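Putative branched-chain amino acid ABC transporter (Rhodospirillum rubrum ATCC 11170, PDB 3HUT) probably binds a branched-chain or related amino acid outside the cytoplasmic membrane and delivers it to an ABC transporter for uptake. Local coordinates at residues Ser53-Ala57 against Asp79-Val84; Leu229-Ile235 against Val340-Phe345. All blocks are in the same frame, centred on the assembly; numbering follows the deposited sequence.

Interaction 1: Ser53-Ala57 against Asp79-Val84; sequences SRDDA and DFSSTV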
ATOM      1  N   SER A  53     -18.078  -4.180   9.861  1.00  9.08           N
ATOM      2  CA  SER A  53     -18.655  -4.326   8.532  1.00 10.95           C
ATOM      3  C   SER A  53     -18.727  -5.786   8.079  1.00 10.99           C
ATOM      4  O   SER A  53     -19.436  -6.109   7.125  1.00 11.53           O
ATOM      5  CB  SER A  53     -17.829  -3.546   7.514  1.00 11.22           C
ATOM      6  OG  SER A  53     -16.595  -4.207   7.278  1.00 12.65           O
ATOM      7  N   ARG A  54     -17.978  -6.655   8.754  1.00 10.90           N
ATOM      8  CA  ARG A  54     -17.927  -8.079   8.420  1.00 12.39           C
ATOM      9  C   ARG A  54     -17.448  -8.299   6.987  1.00 12.52           C
ATOM     10  O   ARG A  54     -17.587  -9.395   6.440  1.00 11.94           O
ATOM     11  CB  ARG A  54     -19.309  -8.722   8.584  1.00 13.72           C
ATOM     12  CG  ARG A  54     -19.927  -8.548   9.959  1.00 17.50           C
ATOM     13  CD  ARG A  54     -20.866  -9.704  10.276  1.00 21.75           C
ATOM     14  NE  ARG A  54     -21.882  -9.894   9.244  1.00 22.97           N
ATOM     15  CZ  ARG A  54     -22.911  -9.081   9.054  1.00 24.57           C
ATOM     16  NH1 ARG A  54     -23.064  -8.018   9.832  1.00 25.02           N
ATOM     17  NH2 ARG A  54     -23.788  -9.330   8.091  1.00 24.85           N
ATOM     18  N   ASP A  55     -16.864  -7.262   6.393  1.00 12.38           N
ATOM     19  CA  ASP A  55     -16.398  -7.323   5.010  1.00 11.87           C
ATOM     20  C   ASP A  55     -17.574  -7.746   4.139  1.00 12.47           C
ATOM     21  O   ASP A  55     -17.426  -8.521   3.193  1.00 12.10           O
ATOM     22  CB  ASP A  55     -15.241  -8.315   4.851  1.00 12.28           C
ATOM     23  CG  ASP A  55     -14.532  -8.165   3.510  1.00 15.41           C
ATOM     24  OD1 ASP A  55     -14.346  -7.009   3.079  1.00 16.25           O
ATOM     25  OD2 ASP A  55     -14.149  -9.185   2.895  1.00 15.70           O
ATOM     26  N   ASP A  56     -18.747  -7.227   4.487  1.00 13.01           N
ATOM     27  CA  ASP A  56     -19.983  -7.527   3.769  1.00 14.01           C
ATOM     28  C   ASP A  56     -20.559  -6.242   3.181  1.00 13.63           C
ATOM     29  O   ASP A  56     -20.813  -5.279   3.903  1.00 11.73           O
ATOM     30  CB  ASP A  56     -20.983  -8.168   4.739  1.00 15.07           C
ATOM     31  CG  ASP A  56     -22.295  -8.524   4.078  1.00 18.05           C
ATOM     32  OD1 ASP A  56     -23.131  -7.618   3.870  1.00 18.74           O
ATOM     33  OD2 ASP A  56     -22.482  -9.714   3.757  1.00 20.15           O
ATOM     34  N   ALA A  57     -20.760  -6.231   1.867  1.00 14.39           N
ATOM     35  CA  ALA A  57     -21.280  -5.053   1.183  1.00 13.94           C
ATOM     36  C   ALA A  57     -22.581  -4.521   1.775  1.00 13.79           C
ATOM     37  O   ALA A  57     -22.699  -3.324   2.043  1.00 12.72           O
ATOM     38  CB  ALA A  57     -21.462  -5.351  -0.300  1.00 14.27           C
ATOM     39  N   ASP A  79     -13.063   0.886   5.707  1.00 23.30           N
ATOM     40  CA  ASP A  79     -12.914  -0.452   5.207  1.00 17.44           C
ATOM     41  C   ASP A  79     -11.769  -1.004   4.422  1.00 15.41           C
ATOM     42  O   ASP A  79     -11.126  -0.378   3.598  1.00 15.00           O
ATOM     43  CB  ASP A  79     -14.219  -0.863   4.533  1.00 15.03           C
ATOM     44  CG  ASP A  79     -15.027  -1.831   5.399  1.00 16.06           C
ATOM     45  OD1 ASP A  79     -14.462  -2.890   5.741  1.00 12.25           O
ATOM     46  OD2 ASP A  79     -16.206  -1.551   5.744  1.00 13.87           O
ATOM     47  N   PHE A  80     -11.557  -2.254   4.761  1.00 11.45           N
ATOM     48  CA  PHE A  80     -10.522  -3.096   4.257  1.00 11.14           C
ATOM     49  C   PHE A  80     -10.491  -3.404   2.758  1.00 10.36           C
ATOM     50  O   PHE A  80      -9.529  -3.066   2.069  1.00  9.81           O
ATOM     51  CB  PHE A  80     -10.610  -4.378   5.050  1.00 11.09           C
ATOM     52  CG  PHE A  80      -9.665  -5.373   4.617  1.00 11.52           C
ATOM     53  CD1 PHE A  80      -8.319  -5.156   4.812  1.00 13.81           C
ATOM     54  CD2 PHE A  80     -10.096  -6.497   3.931  1.00 14.06           C
ATOM     55  CE1 PHE A  80      -7.395  -6.040   4.326  1.00 14.51           C
ATOM     56  CE2 PHE A  80      -9.184  -7.393   3.437  1.00 12.62           C
ATOM     57  CZ  PHE A  80      -7.826  -7.165   3.631  1.00 13.66           C
ATOM     58  N   SER A  81     -11.528  -4.067   2.258  1.00  9.65           N
ATOM     59  CA  SER A  81     -11.564  -4.436   0.846  1.00 10.28           C
ATOM     60  C   SER A  81     -12.049  -3.319  -0.060  1.00  9.25           C
ATOM     61  O   SER A  81     -12.790  -2.432   0.365  1.00  9.02           O
ATOM     62  CB  SER A  81     -12.458  -5.658   0.632  1.00 11.22           C
ATOM     63  OG  SER A  81     -13.817  -5.325   0.856  1.00 12.44           O
ATOM     64  N   SER A  82     -11.633  -3.376  -1.320  1.00  8.85           N
ATOM     65  CA  SER A  82     -12.051  -2.381  -2.292  1.00  9.14           C
ATOM     66  C   SER A  82     -13.553  -2.516  -2.528  1.00  9.69           C
ATOM     67  O   SER A  82     -14.278  -1.521  -2.553  1.00  9.73           O
ATOM     68  CB  SER A  82     -11.288  -2.575  -3.607  1.00  8.66           C
ATOM     69  OG  SER A  82      -9.956  -2.099  -3.486  1.00  8.91           O
ATOM     70  N   THR A  83     -14.018  -3.752  -2.682  1.00  9.84           N
ATOM     71  CA  THR A  83     -15.439  -4.006  -2.923  1.00 11.49           C
ATOM     72  C   THR A  83     -16.344  -3.406  -1.854  1.00  8.84           C
ATOM     73  O   THR A  83     -17.332  -2.745  -2.166  1.00  7.79           O
ATOM     74  CB  THR A  83     -15.740  -5.516  -3.004  1.00 13.51           C
ATOM     75  OG1 THR A  83     -15.036  -6.085  -4.111  1.00 18.62           O
ATOM     76  CG2 THR A  83     -17.232  -5.750  -3.196  1.00 16.23           C
ATOM     77  N   VAL A  84     -16.014  -3.642  -0.592  1.00  8.71           N
ATOM     78  CA  VAL A  84     -16.825  -3.123   0.493  1.00  9.43           C
ATOM     79  C   VAL A  84     -16.647  -1.613   0.627  1.00  9.39           C
ATOM     80  O   VAL A  84     -17.605  -0.890   0.903  1.00 11.49           O
ATOM     81  CB  VAL A  84     -16.477  -3.830   1.822  1.00 10.45           C
ATOM     82  CG1 VAL A  84     -17.267  -3.232   2.969  1.00  9.25           C
ATOM     83  CG2 VAL A  84     -16.791  -5.316   1.693  1.00 12.13           C
TER
HETATM   84  O   HOH W   1     -13.580  -4.766   4.027  1.00 14.46           O

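Interaction 2: Leu229-Ile235 against Val340-Phe345; sequences LYSPKFI and VREGDF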
ATOM      1  N   LEU A 229       7.407  -9.037  -3.289  1.00  6.56           N
ATOM      2  CA  LEU A 229       8.518  -9.911  -2.920  1.00  6.31           C
ATOM      3  C   LEU A 229       8.943  -9.636  -1.487  1.00  7.26           C
ATOM      4  O   LEU A 229       9.676 -10.425  -0.885  1.00  6.13           O
ATOM      5  CB  LEU A 229       9.729  -9.668  -3.830  1.00  4.93           C
ATOM      6  CG  LEU A 229       9.587  -9.888  -5.340  1.00  4.93           C
ATOM      7  CD1 LEU A 229      10.910  -9.576  -6.034  1.00  6.30           C
ATOM      8  CD2 LEU A 229       9.185 -11.318  -5.604  1.00  4.37           C
ATOM      9  N   TYR A 230       8.475  -8.516  -0.943  1.00  8.19           N
ATOM     10  CA  TYR A 230       8.849  -8.103   0.407  1.00  7.01           C
ATOM     11  C   TYR A 230       8.229  -8.918   1.530  1.00  7.75           C
ATOM     12  O   TYR A 230       7.089  -8.684   1.937  1.00  9.05           O
ATOM     13  CB  TYR A 230       8.511  -6.626   0.618  1.00  8.37           C
ATOM     14  CG  TYR A 230       9.066  -6.058   1.904  1.00  7.54           C
ATOM     15  CD1 TYR A 230      10.438  -6.070   2.155  1.00  7.86           C
ATOM     16  CD2 TYR A 230       8.228  -5.480   2.855  1.00  8.38           C
ATOM     17  CE1 TYR A 230      10.962  -5.517   3.317  1.00  8.28           C
ATOM     18  CE2 TYR A 230       8.740  -4.922   4.022  1.00  8.09           C
ATOM     19  CZ  TYR A 230      10.108  -4.942   4.246  1.00 10.81           C
ATOM     20  OH  TYR A 230      10.626  -4.377   5.392  1.00  9.67           O
ATOM     21  N   SER A 231       9.006  -9.861   2.044  1.00  8.78           N
ATOM     22  CA  SER A 231       8.577 -10.723   3.131  1.00  9.44           C
ATOM     23  C   SER A 231       9.774 -11.522   3.619  1.00  8.49           C
ATOM     24  O   SER A 231      10.650 -11.883   2.836  1.00  7.94           O
ATOM     25  CB  SER A 231       7.491 -11.695   2.655  1.00 10.41           C
ATOM     26  OG  SER A 231       7.257 -12.713   3.622  1.00 10.15           O
ATOM     27  N   PRO A 232       9.841 -11.793   4.926  1.00  9.32           N
ATOM     28  CA  PRO A 232      10.989 -12.573   5.387  1.00  8.22           C
ATOM     29  C   PRO A 232      10.985 -13.934   4.683  1.00  8.55           C
ATOM     30  O   PRO A 232      12.034 -14.548   4.493  1.00  7.17           O
ATOM     31  CB  PRO A 232      10.762 -12.669   6.901  1.00  9.89           C
ATOM     32  CG  PRO A 232       9.278 -12.503   7.055  1.00 11.31           C
ATOM     33  CD  PRO A 232       8.944 -11.444   6.040  1.00 10.63           C
ATOM     34  N   LYS A 233       9.800 -14.380   4.269  1.00  6.51           N
ATOM     35  CA  LYS A 233       9.661 -15.659   3.582  1.00  7.67           C
ATOM     36  C   LYS A 233      10.402 -15.679   2.251  1.00  6.61           C
ATOM     37  O   LYS A 233      10.829 -16.736   1.797  1.00  6.19           O
ATOM     38  CB  LYS A 233       8.180 -15.998   3.371  1.00  9.48           C
ATOM     39  CG  LYS A 233       7.422 -16.194   4.680  1.00 12.73           C
ATOM     40  CD  LYS A 233       5.939 -16.481   4.473  1.00 17.62           C
ATOM     41  CE  LYS A 233       5.670 -17.920   4.031  1.00 24.03           C
ATOM     42  NZ  LYS A 233       6.036 -18.210   2.607  1.00 27.68           N
ATOM     43  N   PHE A 234      10.565 -14.514   1.630  1.00  7.02           N
ATOM     44  CA  PHE A 234      11.276 -14.443   0.357  1.00  7.49           C
ATOM     45  C   PHE A 234      12.692 -14.963   0.568  1.00  8.38           C
ATOM     46  O   PHE A 234      13.229 -15.701  -0.259  1.00  9.17           O
ATOM     47  CB  PHE A 234      11.316 -13.000  -0.160  1.00  6.79           C
ATOM     48  CG  PHE A 234      11.993 -12.850  -1.496  1.00  8.41           C
ATOM     49  CD1 PHE A 234      11.598 -13.627  -2.587  1.00  9.12           C
ATOM     50  CD2 PHE A 234      13.007 -11.911  -1.674  1.00  8.50           C
ATOM     51  CE1 PHE A 234      12.196 -13.469  -3.840  1.00  8.64           C
ATOM     52  CE2 PHE A 234      13.615 -11.742  -2.918  1.00  7.39           C
ATOM     53  CZ  PHE A 234      13.207 -12.522  -4.005  1.00 10.90           C
ATOM     54  N   ILE A 235      13.282 -14.592   1.697  1.00  8.20           N
ATOM     55  CA  ILE A 235      14.633 -15.017   2.028  1.00  8.77           C
ATOM     56  C   ILE A 235      14.644 -16.451   2.567  1.00  8.17           C
ATOM     57  O   ILE A 235      15.517 -17.239   2.217  1.00  8.15           O
ATOM     58  CB  ILE A 235      15.259 -14.053   3.062  1.00  8.35           C
ATOM     59  CG1 ILE A 235      15.332 -12.645   2.450  1.00 11.37           C
ATOM     60  CG2 ILE A 235      16.639 -14.548   3.486  1.00  8.95           C
ATOM     61  CD1 ILE A 235      15.741 -11.562   3.425  1.00 15.26           C
ATOM     62  N   VAL A 340      18.517  -7.165  -1.049  1.00  5.57           N
ATOM     63  CA  VAL A 340      18.686  -8.302  -0.161  1.00  5.99           C
ATOM     64  C   VAL A 340      20.180  -8.536  -0.044  1.00  6.34           C
ATOM     65  O   VAL A 340      20.843  -8.804  -1.041  1.00  6.83           O
ATOM     66  CB  VAL A 340      18.044  -9.579  -0.742  1.00  7.79           C
ATOM     67  CG1 VAL A 340      18.312 -10.762   0.191  1.00  6.05           C
ATOM     68  CG2 VAL A 340      16.545  -9.369  -0.937  1.00  6.19           C
ATOM     69  N   ARG A 341      20.719  -8.409   1.160  1.00  8.40           N
ATOM     70  CA  ARG A 341      22.142  -8.636   1.351  1.00  9.83           C
ATOM     71  C   ARG A 341      22.366  -9.311   2.690  1.00 11.47           C
ATOM     72  O   ARG A 341      21.866  -8.864   3.719  1.00 10.82           O
ATOM     73  CB  ARG A 341      22.922  -7.318   1.282  1.00 11.18           C
ATOM     74  CG  ARG A 341      24.418  -7.514   1.069  1.00 13.10           C
ATOM     75  CD  ARG A 341      24.695  -8.239  -0.256  1.00 17.75           C
ATOM     76  NE  ARG A 341      24.392  -7.418  -1.427  1.00 17.50           N
ATOM     77  CZ  ARG A 341      24.375  -7.874  -2.678  1.00 22.18           C
ATOM     78  NH1 ARG A 341      24.635  -9.152  -2.930  1.00 19.85           N
ATOM     79  NH2 ARG A 341      24.111  -7.048  -3.686  1.00 18.88           N
ATOM     80  N   GLU A 342      23.114 -10.405   2.661  1.00 12.72           N
ATOM     81  CA  GLU A 342      23.409 -11.165   3.863  1.00 13.68           C
ATOM     82  C   GLU A 342      22.175 -11.586   4.654  1.00 12.03           C
ATOM     83  O   GLU A 342      22.118 -11.411   5.866  1.00 10.31           O
ATOM     84  CB  GLU A 342      24.366 -10.379   4.762  1.00 17.54           C
ATOM     85  CG  GLU A 342      25.745 -10.208   4.153  1.00 22.55           C
ATOM     86  CD  GLU A 342      26.689  -9.430   5.046  1.00 27.90           C
ATOM     87  OE1 GLU A 342      26.831  -9.806   6.230  1.00 31.33           O
ATOM     88  OE2 GLU A 342      27.296  -8.446   4.562  1.00 30.54           O
ATOM     89  N   GLY A 343      21.181 -12.122   3.952  1.00 10.53           N
ATOM     90  CA  GLY A 343      19.990 -12.629   4.614  1.00  9.01           C
ATOM     91  C   GLY A 343      18.921 -11.686   5.126  1.00  9.78           C
ATOM     92  O   GLY A 343      18.084 -12.097   5.926  1.00  7.96           O
ATOM     93  N   ASP A 344      18.932 -10.430   4.693  1.00  8.12           N
ATOM     94  CA  ASP A 344      17.896  -9.501   5.128  1.00  9.46           C
ATOM     95  C   ASP A 344      17.798  -8.343   4.156  1.00  8.77           C
ATOM     96  O   ASP A 344      18.715  -8.101   3.367  1.00  9.02           O
ATOM     97  CB  ASP A 344      18.186  -8.969   6.535  1.00 10.19           C
ATOM     98  CG  ASP A 344      16.923  -8.529   7.270  1.00 13.64           C
ATOM     99  OD1 ASP A 344      15.855  -8.370   6.631  1.00 14.34           O
ATOM    100  OD2 ASP A 344      16.999  -8.337   8.498  1.00 16.75           O
ATOM    101  N   PHE A 345      16.674  -7.638   4.202  1.00  7.89           N
ATOM    102  CA  PHE A 345      16.458  -6.490   3.335  1.00  9.21           C
ATOM    103  C   PHE A 345      17.235  -5.303   3.899  1.00 10.07           C
ATOM    104  O   PHE A 345      17.158  -5.009   5.093  1.00 11.93           O
ATOM    105  CB  PHE A 345      14.966  -6.167   3.268  1.00  7.50           C
ATOM    106  CG  PHE A 345      14.133  -7.282   2.704  1.00  7.76           C
ATOM    107  CD1 PHE A 345      14.069  -7.496   1.329  1.00  6.49           C
ATOM    108  CD2 PHE A 345      13.425  -8.130   3.549  1.00  8.07           C
ATOM    109  CE1 PHE A 345      13.315  -8.537   0.805  1.00  6.25           C
ATOM    110  CE2 PHE A 345      12.666  -9.177   3.034  1.00  7.24           C
ATOM    111  CZ  PHE A 345      12.611  -9.379   1.656  1.00  6.96           C
TER

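Interaction 1: Ser53-Ala57 against Asp79-Val84
One ordered water sits between two carboxylates: water 1 donates to D55 OD1 at 2.6 Å and to D79 OD1 at 2.7 Å, and accepts from S81 N at 2.8 Å. It thereby bridges the two acids. Each acid also accepts a hydrogen bond from a serine of the other segment, S53 OG to D79 OD1 (2.9 Å) and S81 OG to D55 OD1 (2.8 Å). Each serine also accepts a hydrogen bond from the backbone of its own segment. S53 OG accepts from D55 N at 3.2 Å, an ST turn, and S81 OG, at the N-cap of helix 82-95, accepts from V84 N at 3.1 Å. These are the loops leaving the C-terminal ends of parallel strands 46-52 and 73-78, the edge where an α/β periplasmic binding lobe commonly places its ligand-facing loops. V84 packs beside the polar network, its CG2 lying 3.3 Å from D55 OD1 and 3.9 Å from D56 N. A57 begins helix 57-69, where D56 OD1 caps Q59 N, and touches A87 of helix 82-95.

Interaction 2: Leu229-Ile235 against Val340-Phe345
Apolar side chains carry this contact, in which the start of helix 232-238 and the loop before it cover the hairpin of strands 331-341 and 344-347, near the end of the modelled chain. No hydrogen bond crosses it; F345 is the central residue. The edge of the Y230 ring meets one face of F345 in an edge-to-face pair, centroids 4.8 Å apart and planes at 61°, while I235 CD1 makes a CH-pi contact with the opposite face, 4.2 Å from the ring centroid. At the ring's rim, F345 CE2 comes within 3.4 Å of S231 O. The beta-hairpin belongs to the mixed sheet of the second lobe of this periplasmic binding fold, and I235 CD1 reaches its turn, 3.5 Å from G343 O. F234 and I235 extend the apolar patch to V340, with F234 CE2 4.3 Å from V340 CG2. S231 OG caps the helix by accepting from K233 N, and the Y230 hydroxyl is held by L253 N. E243 binds the turn through E342 N and G343 N.

Overall arrangement
The two contacts illustrate how a two-lobed binding protein is built from two lobes, each with contacts of its own. Interaction 1 comes first along the chain and closes before interaction 2 opens. It belongs to the lobe built on the five-stranded parallel sheet, interaction 2 to the lobe built on the mixed sheet; they share no helix or strand. Their centres lie 31 Å apart and their nearest atoms about 15 Å apart, so neither touches the other. Interaction 1 joins the starts of two successive helices through a hydrated polar network; interaction 2 sets the start of one helix against a hairpin 105 residues on, through aromatic and aliphatic side chains. Contacts that each stay within one lobe are consistent with the hinged closure over ligand known in this family.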